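Local coordinates for protein probable thiamine pyrophosphokinase (Staphylococcus saprophyticus, PDB 3L8M) that probably transfers a pyrophosphate group from ATP to thiamine, making thiamine diphosphate as a thiamine pyrophosphokinase, at residues R91-Y96 / I123-I128; A3-G8 / I26-G31; Q135-G140 / V204-S209; Q43-D48 / Q62-N67. One frame throughout, in Å; residues are numbered along the deposited sequence.

Contact 1 of 4, residues R91-Y96 / I123-I128; sequences RNIDVY and INIKLI. With NA (sodium ion), chain C.
Strand 92-96 lies parallel to strand 124-128, with axes 4.7 Å apart at closest and turned 21° from each other. Asn-92 stands beside Asn-124, Ile-93 beside Ile-125, Asp-94 beside Lys-126 and Val-95 beside Leu-127. Ile-93 and Val-95 each bond to both residues that flank their partner. Ile-93 N gives to Asn-124 O and Ile-93 O takes Lys-126 N. Val-95 N then meets Lys-126 O at 2.8 Å in a nearly straight bond (175°), and Val-95 O takes Ile-128 N. The two strands lie in the middle of the mixed sheet, and 124-128 closes its parallel part. The chain between them is a beta-alpha-beta crossover through helices 103-113 and 116-119. The face with Ile-93, Val-95, Ile-125 and Leu-127 packs against helices 77-87 and 103-113. On it Ile-125 lies alongside Ile-93, its CD1 only 3.3 Å from Ile-93 CG1. Leu-127 CD2 rests 3.8 Å from Val-95 CB. The other face carries Asn-92, Asp-94, Asn-124 and Lys-126, with Tyr-96 and Ile-128 at its end, and holds a sodium ion. Asp-94 OD1 binds it at 2.8 Å and the backbone Asn-124 O at 3.0 Å, both long for sodium. The extended chain of Lys-126 runs past the ion, and its NZ forms a salt bridge with Glu-133. Asn-92 OD1 sits 3.5 Å from Asn-124 CB, with the two amide planes almost perpendicular (88°). Ile-128 touches both Asp-94 and Tyr-96: its CD1 is 3.6 Å from Asp-94 CG, and its side chain lies beside the Tyr-96 ring, CG2 near CE1.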
# COMPACT_ATOMS: atom_id res chain seq x y z
N ARG A 91 -5.08 10.52 -12.61
CA ARG A 91 -6.30 11.15 -13.12
C ARG A 91 -6.83 12.30 -12.27
O ARG A 91 -7.47 13.22 -12.79
CB ARG A 91 -7.40 10.11 -13.27
CG ARG A 91 -8.56 10.59 -14.13
CD ARG A 91 -8.51 9.96 -15.52
NE ARG A 91 -9.04 8.59 -15.51
CZ ARG A 91 -10.29 8.28 -15.19
NH1 ARG A 91 -11.14 9.23 -14.83
NH2 ARG A 91 -10.69 7.01 -15.22
N ASN A 92 -6.60 12.23 -10.96
CA ASN A 92 -7.05 13.27 -10.04
C ASN A 92 -5.79 13.93 -9.51
O ASN A 92 -4.98 13.28 -8.86
CB ASN A 92 -7.85 12.67 -8.89
CG ASN A 92 -9.15 12.03 -9.35
OD1 ASN A 92 -10.01 12.69 -9.94
ND2 ASN A 92 -9.29 10.73 -9.10
N ILE A 93 -5.63 15.22 -9.80
CA ILE A 93 -4.45 15.96 -9.36
C ILE A 93 -4.81 17.15 -8.47
O ILE A 93 -5.61 18.00 -8.85
CB ILE A 93 -3.64 16.51 -10.57
CG1 ILE A 93 -3.48 15.42 -11.64
CG2 ILE A 93 -2.28 17.00 -10.10
CD1 ILE A 93 -2.98 14.11 -11.11
N ASP A 94 -4.21 17.19 -7.28
CA ASP A 94 -4.43 18.28 -6.34
C ASP A 94 -3.13 19.05 -6.21
O ASP A 94 -2.12 18.50 -5.76
CB ASP A 94 -4.84 17.75 -4.96
CG ASP A 94 -6.24 17.19 -4.94
OD1 ASP A 94 -6.93 17.31 -5.98
OD2 ASP A 94 -6.65 16.63 -3.90
N VAL A 95 -3.15 20.32 -6.61
CA VAL A 95 -1.96 21.15 -6.52
C VAL A 95 -2.07 22.05 -5.29
O VAL A 95 -3.01 22.84 -5.14
CB VAL A 95 -1.78 22.02 -7.80
CG1 VAL A 95 -0.53 22.88 -7.68
CG2 VAL A 95 -1.68 21.11 -9.04
N TYR A 96 -1.10 21.92 -4.40
CA TYR A 96 -1.05 22.71 -3.18
C TYR A 96 0.16 23.60 -3.30
O TYR A 96 1.09 23.27 -4.03
CB TYR A 96 -0.86 21.78 -1.97
CG TYR A 96 -2.02 20.87 -1.69
CD1 TYR A 96 -3.03 21.25 -0.80
CD2 TYR A 96 -2.10 19.61 -2.28
CE1 TYR A 96 -4.09 20.41 -0.51
CE2 TYR A 96 -3.16 18.75 -2.00
CZ TYR A 96 -4.15 19.16 -1.11
OH TYR A 96 -5.19 18.31 -0.80
N ILE A 123 -9.30 14.05 -17.07
CA ILE A 123 -8.47 14.47 -15.95
C ILE A 123 -9.17 15.51 -15.06
O ILE A 123 -9.97 16.31 -15.54
CB ILE A 123 -7.14 15.07 -16.46
CG1 ILE A 123 -6.24 15.49 -15.29
CG2 ILE A 123 -7.42 16.26 -17.36
CD1 ILE A 123 -5.56 14.33 -14.60
N ASN A 124 -8.87 15.47 -13.77
CA ASN A 124 -9.47 16.39 -12.80
C ASN A 124 -8.38 17.12 -12.03
O ASN A 124 -7.83 16.58 -11.07
CB ASN A 124 -10.35 15.61 -11.82
CG ASN A 124 -10.94 16.49 -10.73
OD1 ASN A 124 -11.28 16.01 -9.65
ND2 ASN A 124 -11.06 17.79 -11.02
N ILE A 125 -8.06 18.35 -12.45
CA ILE A 125 -7.03 19.15 -11.79
C ILE A 125 -7.64 20.22 -10.88
O ILE A 125 -8.50 20.99 -11.31
CB ILE A 125 -6.14 19.87 -12.84
CG1 ILE A 125 -5.65 18.90 -13.91
CG2 ILE A 125 -4.95 20.51 -12.14
CD1 ILE A 125 -4.55 17.96 -13.44
N LYS A 126 -7.21 20.27 -9.62
CA LYS A 126 -7.70 21.28 -8.68
C LYS A 126 -6.55 21.97 -7.95
O LYS A 126 -5.59 21.31 -7.53
CB LYS A 126 -8.61 20.66 -7.62
CG LYS A 126 -9.94 20.15 -8.09
CD LYS A 126 -10.69 19.58 -6.90
CE LYS A 126 -11.99 18.91 -7.34
NZ LYS A 126 -12.75 18.34 -6.20
N LEU A 127 -6.65 23.29 -7.80
CA LEU A 127 -5.65 24.08 -7.07
C LEU A 127 -6.28 24.19 -5.70
O LEU A 127 -7.48 24.47 -5.59
CB LEU A 127 -5.47 25.47 -7.69
CG LEU A 127 -5.11 25.54 -9.18
CD1 LEU A 127 -5.08 26.99 -9.67
CD2 LEU A 127 -3.75 24.86 -9.40
N ILE A 128 -5.50 23.97 -4.65
CA ILE A 128 -6.05 24.02 -3.31
C ILE A 128 -5.17 24.70 -2.28
O ILE A 128 -3.97 24.49 -2.27
CB ILE A 128 -6.32 22.59 -2.76
CG1 ILE A 128 -7.10 21.75 -3.78
CG2 ILE A 128 -7.05 22.66 -1.42
CD1 ILE A 128 -7.30 20.29 -3.34
NA NA C . -8.61 16.76 -8.21

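Contact 2 of 4, residues A3-G8 / I26-G31; sequences ANLLCG and IGIDRG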
# COMPACT_ATOMS: atom_id res chain seq x y z
N ALA A 3 -2.77 12.11 -7.42
CA ALA A 3 -1.46 12.68 -7.13
C ALA A 3 -1.58 14.08 -6.52
O ALA A 3 -2.40 14.90 -6.95
CB ALA A 3 -0.62 12.74 -8.40
N ASN A 4 -0.77 14.34 -5.50
CA ASN A 4 -0.74 15.64 -4.82
C ASN A 4 0.58 16.30 -5.17
O ASN A 4 1.63 15.67 -5.07
CB ASN A 4 -0.80 15.47 -3.31
CG ASN A 4 -2.07 14.83 -2.84
OD1 ASN A 4 -3.17 15.34 -3.08
ND2 ASN A 4 -1.94 13.68 -2.17
N LEU A 5 0.53 17.56 -5.57
CA LEU A 5 1.74 18.30 -5.89
C LEU A 5 1.98 19.39 -4.87
O LEU A 5 1.04 20.07 -4.45
CB LEU A 5 1.65 18.95 -7.28
CG LEU A 5 2.00 18.07 -8.49
CD1 LEU A 5 0.98 16.95 -8.63
CD2 LEU A 5 2.05 18.94 -9.75
N LEU A 6 3.22 19.54 -4.44
CA LEU A 6 3.55 20.60 -3.51
C LEU A 6 4.50 21.56 -4.22
O LEU A 6 5.56 21.15 -4.68
CB LEU A 6 4.20 20.03 -2.25
CG LEU A 6 4.43 21.05 -1.13
CD1 LEU A 6 3.11 21.74 -0.80
CD2 LEU A 6 5.01 20.36 0.10
N CYS A 7 4.11 22.83 -4.32
CA CYS A 7 4.93 23.86 -4.96
C CYS A 7 5.63 24.78 -3.96
O CYS A 7 6.43 25.61 -4.36
CB CYS A 7 4.10 24.75 -5.87
SG CYS A 7 3.13 23.92 -7.10
N GLY A 8 5.31 24.64 -2.68
CA GLY A 8 5.91 25.50 -1.67
C GLY A 8 5.13 25.43 -0.37
O GLY A 8 4.26 24.58 -0.23
N ILE A 26 4.14 14.62 -5.37
CA ILE A 26 5.07 15.10 -6.40
C ILE A 26 5.65 16.45 -5.93
O ILE A 26 4.91 17.33 -5.48
CB ILE A 26 4.33 15.39 -7.74
CG1 ILE A 26 3.45 14.20 -8.15
CG2 ILE A 26 5.35 15.75 -8.82
CD1 ILE A 26 4.19 12.91 -8.38
N GLY A 27 6.96 16.62 -6.02
CA GLY A 27 7.54 17.89 -5.60
C GLY A 27 7.86 18.85 -6.75
O GLY A 27 8.50 18.45 -7.73
N ILE A 28 7.41 20.10 -6.64
CA ILE A 28 7.68 21.12 -7.65
C ILE A 28 8.55 22.20 -6.99
O ILE A 28 8.11 22.86 -6.04
CB ILE A 28 6.38 21.80 -8.18
CG1 ILE A 28 5.39 20.75 -8.70
CG2 ILE A 28 6.73 22.76 -9.32
CD1 ILE A 28 5.91 19.94 -9.90
N ASP A 29 9.77 22.36 -7.49
CA ASP A 29 10.70 23.34 -6.95
C ASP A 29 10.89 23.17 -5.45
O ASP A 29 11.32 22.10 -5.00
CB ASP A 29 10.22 24.75 -7.27
CG ASP A 29 9.93 24.95 -8.74
OD1 ASP A 29 10.82 24.60 -9.55
OD2 ASP A 29 8.84 25.44 -9.09
N ARG A 30 10.58 24.20 -4.67
CA ARG A 30 10.72 24.15 -3.21
C ARG A 30 9.85 23.08 -2.53
O ARG A 30 10.17 22.63 -1.44
CB ARG A 30 10.41 25.53 -2.60
CG ARG A 30 11.42 26.61 -2.92
CD ARG A 30 10.99 27.95 -2.32
NE ARG A 30 11.97 29.00 -2.56
CZ ARG A 30 11.87 30.25 -2.09
NH1 ARG A 30 10.83 30.60 -1.35
NH2 ARG A 30 12.83 31.13 -2.36
N GLY A 31 8.76 22.69 -3.18
CA GLY A 31 7.92 21.67 -2.60
C GLY A 31 8.73 20.41 -2.35
O GLY A 31 8.55 19.73 -1.35
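Ile-26 is bonded through both its backbone N and O to strand 2-6. Its N gives to Asn-4 O at 2.7 Å. Its O takes Leu-6 N at 3.0 Å, and Leu-5 CA also points a hydrogen at it. Next along the strand, Leu-6 O takes Ile-28 N at 2.9 Å. Leu-6 O also receives the CA-H of Gly-31, with Gly-31 CA 3.2 Å away and the contact nearly straight (173°). Gly-31 has no beta carbon, and its CA comes right up to the strand end. Ile-28 O is used within its own segment: it takes Gly-31 N at 2.9 Å, and Cys-7 CA lies close to it as well. Leu-5 turns its own N and O to the other neighbour, strand 92-96. The amide of Asn-4 points away from Ile-26, and its ND2 bonds to Glu-23. The apolar side is carried by Leu-5. Its CG lies 3.6 Å from Ile-26 CB, side by side, while its CD2 reaches Ile-28 CG1 at 3.9 Å. Cys-7 SG approaches Ile-28 CB more loosely, at 4.0 Å. Asp-29 has a positive phi (54°), consistent with a strained turn between strand 24-28 and helix 30-37. Strand 2-6, helix 16-19 and strand 24-28 form a beta-alpha-beta unit, the common building block of a parallel, Rossmann-like alpha/beta sheet.

Contact 3 of 4, residues Q135-G140 / V204-S209; sequences QFIQKG and VLMIRS
Ile-137 and Met-206 (selenomethionine) make the tight part of this contact. Ile-137 CD1 lies 3.7 Å from Met-206 CB and 3.9 Å from its SE. The Met-206 chain starts with CG anti to the backbone N (chi1 168°) and stays extended, which lays its SE beside that methyl. Met-206 is buried and also packs on Ile-153 and Phe-155 of strand 152-157. The backbones here are firmly joined. Gln-135 and Met-206 form one hydrogen-bonded antiparallel pair: Met-206 N gives to Gln-135 O at 2.8 Å, almost straight (177°), and Gln-135 N gives to Met-206 O at 3.0 Å. Ile-137 and Val-204 form the next such pair, though the bond from Ile-137 N to Val-204 O is bent (144°). Strands 132-137 and 204-209 belong to the antiparallel part of the mixed sheet, which continues the parallel part past strand 124-128. Between the two hydrogen-bonded pairs, Phe-136 and Leu-205 make a non-hydrogen-bonded pair on the other face. That face is looser and partly open to solvent. Side chain to side chain, Phe-136 CD1 comes no nearer to Leu-205 CD2 than 4.2 Å, and Phe-136 also touches Val-158 and Ser-203. After Ile-137 the chain leaves the pairing. Exposed Lys-139 bonds through NZ to Ile-200 O, and Gly-140 pairs with Ile-199 in the separate four-stranded sheet.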
# COMPACT_ATOMS: atom_id res chain seq x y z
N GLN A 135 -11.14 24.98 -9.94
CA GLN A 135 -11.08 24.05 -11.07
C GLN A 135 -11.75 24.66 -12.29
O GLN A 135 -12.62 25.52 -12.16
CB GLN A 135 -11.74 22.72 -10.72
CG GLN A 135 -13.22 22.81 -10.42
CD GLN A 135 -13.84 21.47 -10.07
OE1 GLN A 135 -13.83 20.53 -10.87
NE2 GLN A 135 -14.38 21.36 -8.85
N PHE A 136 -11.32 24.21 -13.46
CA PHE A 136 -11.84 24.69 -14.74
C PHE A 136 -13.06 23.85 -15.15
O PHE A 136 -13.11 22.65 -14.90
CB PHE A 136 -10.72 24.59 -15.77
CG PHE A 136 -11.08 25.10 -17.14
CD1 PHE A 136 -11.50 26.41 -17.33
CD2 PHE A 136 -10.95 24.27 -18.25
CE1 PHE A 136 -11.78 26.90 -18.61
CE2 PHE A 136 -11.22 24.74 -19.54
CZ PHE A 136 -11.64 26.06 -19.72
N ILE A 137 -14.06 24.48 -15.75
CA ILE A 137 -15.25 23.77 -16.20
C ILE A 137 -15.54 24.21 -17.62
O ILE A 137 -15.80 25.39 -17.87
CB ILE A 137 -16.48 24.07 -15.35
CG1 ILE A 137 -16.20 23.75 -13.88
CG2 ILE A 137 -17.66 23.23 -15.85
CD1 ILE A 137 -17.38 24.04 -12.96
N GLN A 138 -15.50 23.25 -18.54
CA GLN A 138 -15.71 23.51 -19.95
C GLN A 138 -17.18 23.41 -20.35
O GLN A 138 -18.03 23.07 -19.53
CB GLN A 138 -14.87 22.53 -20.76
CG GLN A 138 -14.60 22.94 -22.18
CD GLN A 138 -13.64 21.98 -22.86
OE1 GLN A 138 -13.90 20.77 -22.93
NE2 GLN A 138 -12.52 22.50 -23.35
N LYS A 139 -17.45 23.73 -21.61
CA LYS A 139 -18.81 23.68 -22.15
C LYS A 139 -19.44 22.32 -21.87
O LYS A 139 -18.87 21.28 -22.20
CB LYS A 139 -18.79 23.96 -23.66
CG LYS A 139 -20.15 23.89 -24.36
CD LYS A 139 -20.00 24.15 -25.86
CE LYS A 139 -21.26 23.80 -26.65
NZ LYS A 139 -22.45 24.63 -26.30
N GLY A 140 -20.62 22.34 -21.26
CA GLY A 140 -21.30 21.11 -20.92
C GLY A 140 -22.17 21.33 -19.71
O GLY A 140 -22.35 22.47 -19.28
N VAL A 204 -15.64 28.48 -17.69
CA VAL A 204 -15.53 29.25 -16.45
C VAL A 204 -14.72 28.53 -15.37
O VAL A 204 -14.71 27.30 -15.30
CB VAL A 204 -16.92 29.57 -15.85
CG1 VAL A 204 -17.79 30.27 -16.89
CG2 VAL A 204 -17.58 28.28 -15.36
N LEU A 205 -14.03 29.31 -14.55
CA LEU A 205 -13.28 28.75 -13.45
C LEU A 205 -14.26 28.73 -12.29
O LEU A 205 -15.01 29.69 -12.08
CB LEU A 205 -12.09 29.64 -13.08
CG LEU A 205 -10.87 29.62 -14.00
CD1 LEU A 205 -10.00 30.83 -13.69
CD2 LEU A 205 -10.08 28.32 -13.83
N MSE A 206 -14.31 27.63 -11.56
CA MSE A 206 -15.20 27.57 -10.42
C MSE A 206 -14.31 27.67 -9.20
O MSE A 206 -13.31 26.96 -9.12
CB MSE A 206 -15.97 26.26 -10.41
CG MSE A 206 -16.69 26.01 -9.10
SE MSE A 206 -17.61 24.49 -9.12
CE MSE A 206 -18.82 24.88 -7.91
N ILE A 207 -14.65 28.55 -8.27
CA ILE A 207 -13.85 28.72 -7.07
C ILE A 207 -14.70 28.63 -5.82
O ILE A 207 -15.64 29.39 -5.64
CB ILE A 207 -13.10 30.07 -7.09
CG1 ILE A 207 -12.48 30.34 -5.73
CG2 ILE A 207 -14.04 31.19 -7.47
CD1 ILE A 207 -11.50 31.48 -5.75
N ARG A 208 -14.37 27.67 -4.97
CA ARG A 208 -15.11 27.49 -3.73
C ARG A 208 -14.30 28.09 -2.59
O ARG A 208 -13.09 27.89 -2.49
CB ARG A 208 -15.39 26.01 -3.50
CG ARG A 208 -16.18 25.42 -4.65
CD ARG A 208 -17.27 24.50 -4.15
NE ARG A 208 -17.05 23.13 -4.57
CZ ARG A 208 -17.90 22.13 -4.35
NH1 ARG A 208 -19.04 22.38 -3.70
NH2 ARG A 208 -17.62 20.90 -4.76
N SER A 209 -14.98 28.85 -1.73
CA SER A 209 -14.31 29.50 -0.61
C SER A 209 -14.99 29.16 0.70
O SER A 209 -16.12 28.70 0.72
CB SER A 209 -14.33 31.03 -0.80
OG SER A 209 -13.66 31.42 -1.98

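Contact 4 of 4, residues Q43-D48 / Q62-N67; sequences QFAVGD and QQIEIN
Strand 44-46 meets the chain just after helix 54-63 through a single backbone bridge, Ala-45 with Glu-65, the touching parts running 50° apart. Ala-45 N gives to Ile-64 O at 2.7 Å in a bent bond (142°), the donor standing above the carbonyl plane. Ile-66 N returns a bond to Ala-45 O at 3.0 Å, although the place of that oxygen is less certain. Ala-45 CB packs on Ile-64 CG2 at 3.8 Å. Phe-44 crosses Ile-66, its CB 3.6 Å from Ile-66 CG2. The place of Ile-66 CD1 is doubtful, so its close approach to the Phe-44 ring carries little weight. That ring also makes a cation-pi contact with Arg-88, and Met-1 of a neighbouring subunit packs on both Phe-44 and Ile-66. Glu-65 starts away from the strand and then folds back. The bend at chi2 (69°) returns CD toward the strand, and the carboxylate comes to lie beside Ala-45 and Gly-47. A water fixes one end. It donates to Glu-65 OE1 at 2.7 Å and to Ile-66 O at 2.9 Å, and accepts from Gly-47 N at 3.2 Å. The approach of Glu-65 OE2 to Ala-45 O is doubtful. Yet Glu-65 OE1 also lies 2.8 Å from Gly-47 O, an acceptor facing an acceptor. Such crowding in a buried place may raise the pKa of Glu-65, and a proton on OE1 could turn that approach into a hydrogen bond.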
# COMPACT_ATOMS: atom_id res chain seq x y z
N GLN A 43 7.21 10.80 -5.48
CA GLN A 43 7.21 9.85 -6.59
C GLN A 43 8.24 10.38 -7.61
O GLN A 43 8.91 9.61 -8.30
CB GLN A 43 5.82 9.81 -7.25
CG GLN A 43 4.68 9.37 -6.34
CD GLN A 43 4.83 7.93 -5.90
OE1 GLN A 43 5.12 7.05 -6.71
NE2 GLN A 43 4.62 7.68 -4.61
N PHE A 44 8.32 11.71 -7.71
CA PHE A 44 9.26 12.39 -8.60
C PHE A 44 9.16 13.89 -8.39
O PHE A 44 8.19 14.39 -7.84
CB PHE A 44 8.99 12.02 -10.07
CG PHE A 44 7.71 12.57 -10.63
CD1 PHE A 44 7.62 13.90 -11.04
CD2 PHE A 44 6.60 11.74 -10.80
CE1 PHE A 44 6.46 14.39 -11.61
CE2 PHE A 44 5.43 12.22 -11.37
CZ PHE A 44 5.36 13.56 -11.78
N ALA A 45 10.18 14.62 -8.82
CA ALA A 45 10.18 16.06 -8.64
C ALA A 45 10.73 16.81 -9.84
O ALA A 45 11.58 16.30 -10.57
CB ALA A 45 10.99 16.41 -7.40
N VAL A 46 10.25 18.03 -10.04
CA VAL A 46 10.69 18.89 -11.12
C VAL A 46 11.19 20.17 -10.45
O VAL A 46 10.61 20.62 -9.46
CB VAL A 46 9.53 19.28 -12.06
CG1 VAL A 46 10.05 20.12 -13.21
CG2 VAL A 46 8.83 18.03 -12.58
N GLY A 47 12.26 20.75 -10.97
CA GLY A 47 12.77 21.97 -10.37
C GLY A 47 14.23 21.89 -10.03
O GLY A 47 14.78 20.80 -9.85
N ASP A 48 14.87 23.06 -9.94
CA ASP A 48 16.29 23.16 -9.64
C ASP A 48 15.76 23.19 -8.20
O ASP A 48 14.74 23.83 -7.94
CB ASP A 48 16.72 24.62 -9.69
N GLN A 62 18.41 10.94 -8.91
CA GLN A 62 18.58 9.59 -9.44
C GLN A 62 17.36 8.73 -9.09
O GLN A 62 17.09 7.73 -9.76
CB GLN A 62 19.83 8.92 -8.88
CG GLN A 62 19.69 8.47 -7.43
CD GLN A 62 20.81 7.53 -6.99
OE1 GLN A 62 20.90 7.16 -5.82
NE2 GLN A 62 21.66 7.14 -7.94
N GLN A 63 16.64 9.13 -8.05
CA GLN A 63 15.45 8.39 -7.64
C GLN A 63 14.23 9.27 -7.50
O GLN A 63 13.11 8.77 -7.38
CB GLN A 63 15.72 7.68 -6.31
CG GLN A 63 16.84 6.67 -6.37
CD GLN A 63 17.04 5.93 -5.06
OE1 GLN A 63 17.28 6.54 -4.02
NE2 GLN A 63 16.93 4.60 -5.11
N ILE A 64 14.43 10.59 -7.54
CA ILE A 64 13.33 11.54 -7.38
C ILE A 64 13.23 12.57 -8.50
O ILE A 64 12.17 12.77 -9.10
CB ILE A 64 13.47 12.30 -6.05
CG1 ILE A 64 13.61 11.32 -4.89
CG2 ILE A 64 12.27 13.20 -5.84
CD1 ILE A 64 14.07 11.98 -3.59
N GLU A 65 14.34 13.23 -8.79
CA GLU A 65 14.37 14.26 -9.83
C GLU A 65 14.25 13.74 -11.26
O GLU A 65 15.04 12.92 -11.70
CB GLU A 65 15.66 15.08 -9.68
CG GLU A 65 15.81 16.24 -10.67
CD GLU A 65 14.83 17.38 -10.42
OE1 GLU A 65 14.83 18.35 -11.20
OE2 GLU A 65 14.05 17.30 -9.44
N ILE A 66 13.22 14.18 -11.98
CA ILE A 66 13.10 13.78 -13.38
C ILE A 66 13.42 15.05 -14.18
O ILE A 66 13.40 16.16 -13.61
CB ILE A 66 11.69 13.20 -13.73
CG1 ILE A 66 10.61 14.29 -13.77
CG2 ILE A 66 11.34 12.09 -12.76
CD1 ILE A 66 10.35 14.93 -12.48
N ASN A 67 13.73 14.90 -15.46
CA ASN A 67 14.10 16.03 -16.30
C ASN A 67 13.33 16.08 -17.64
O ASN A 67 13.92 15.89 -18.71
CB ASN A 67 15.61 15.98 -16.57
CG ASN A 67 16.44 16.15 -15.31
OD1 ASN A 67 16.53 17.24 -14.75
ND2 ASN A 67 17.05 15.06 -14.85
O HOH W 1 13.44 19.09 -13.44

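In the fold
All four contacts reach the same mixed sheet. Contact 4 lies on 44-46, the outermost strand on that side within this chain. Contact 2 comes next, with centres about 11 Å apart, joined by Val-46 N to Gly-27 O (2.9 Å) and Asp-29 N to Val-46 O (2.8 Å). Between centres, contact 1 follows at about 12 Å from contact 2, where Leu-5 N meets Asp-94 O and Tyr-96 N meets Leu-5 O. Contact 3 lies about 13 Å from contact 1 and about 30 Å from contact 4, again between centres. Contact 1 holds the sodium ion. The side chains of Asn-4 (contact 2) and Gln-135 (contact 3) come to about 8 and 7 Å from this same ion.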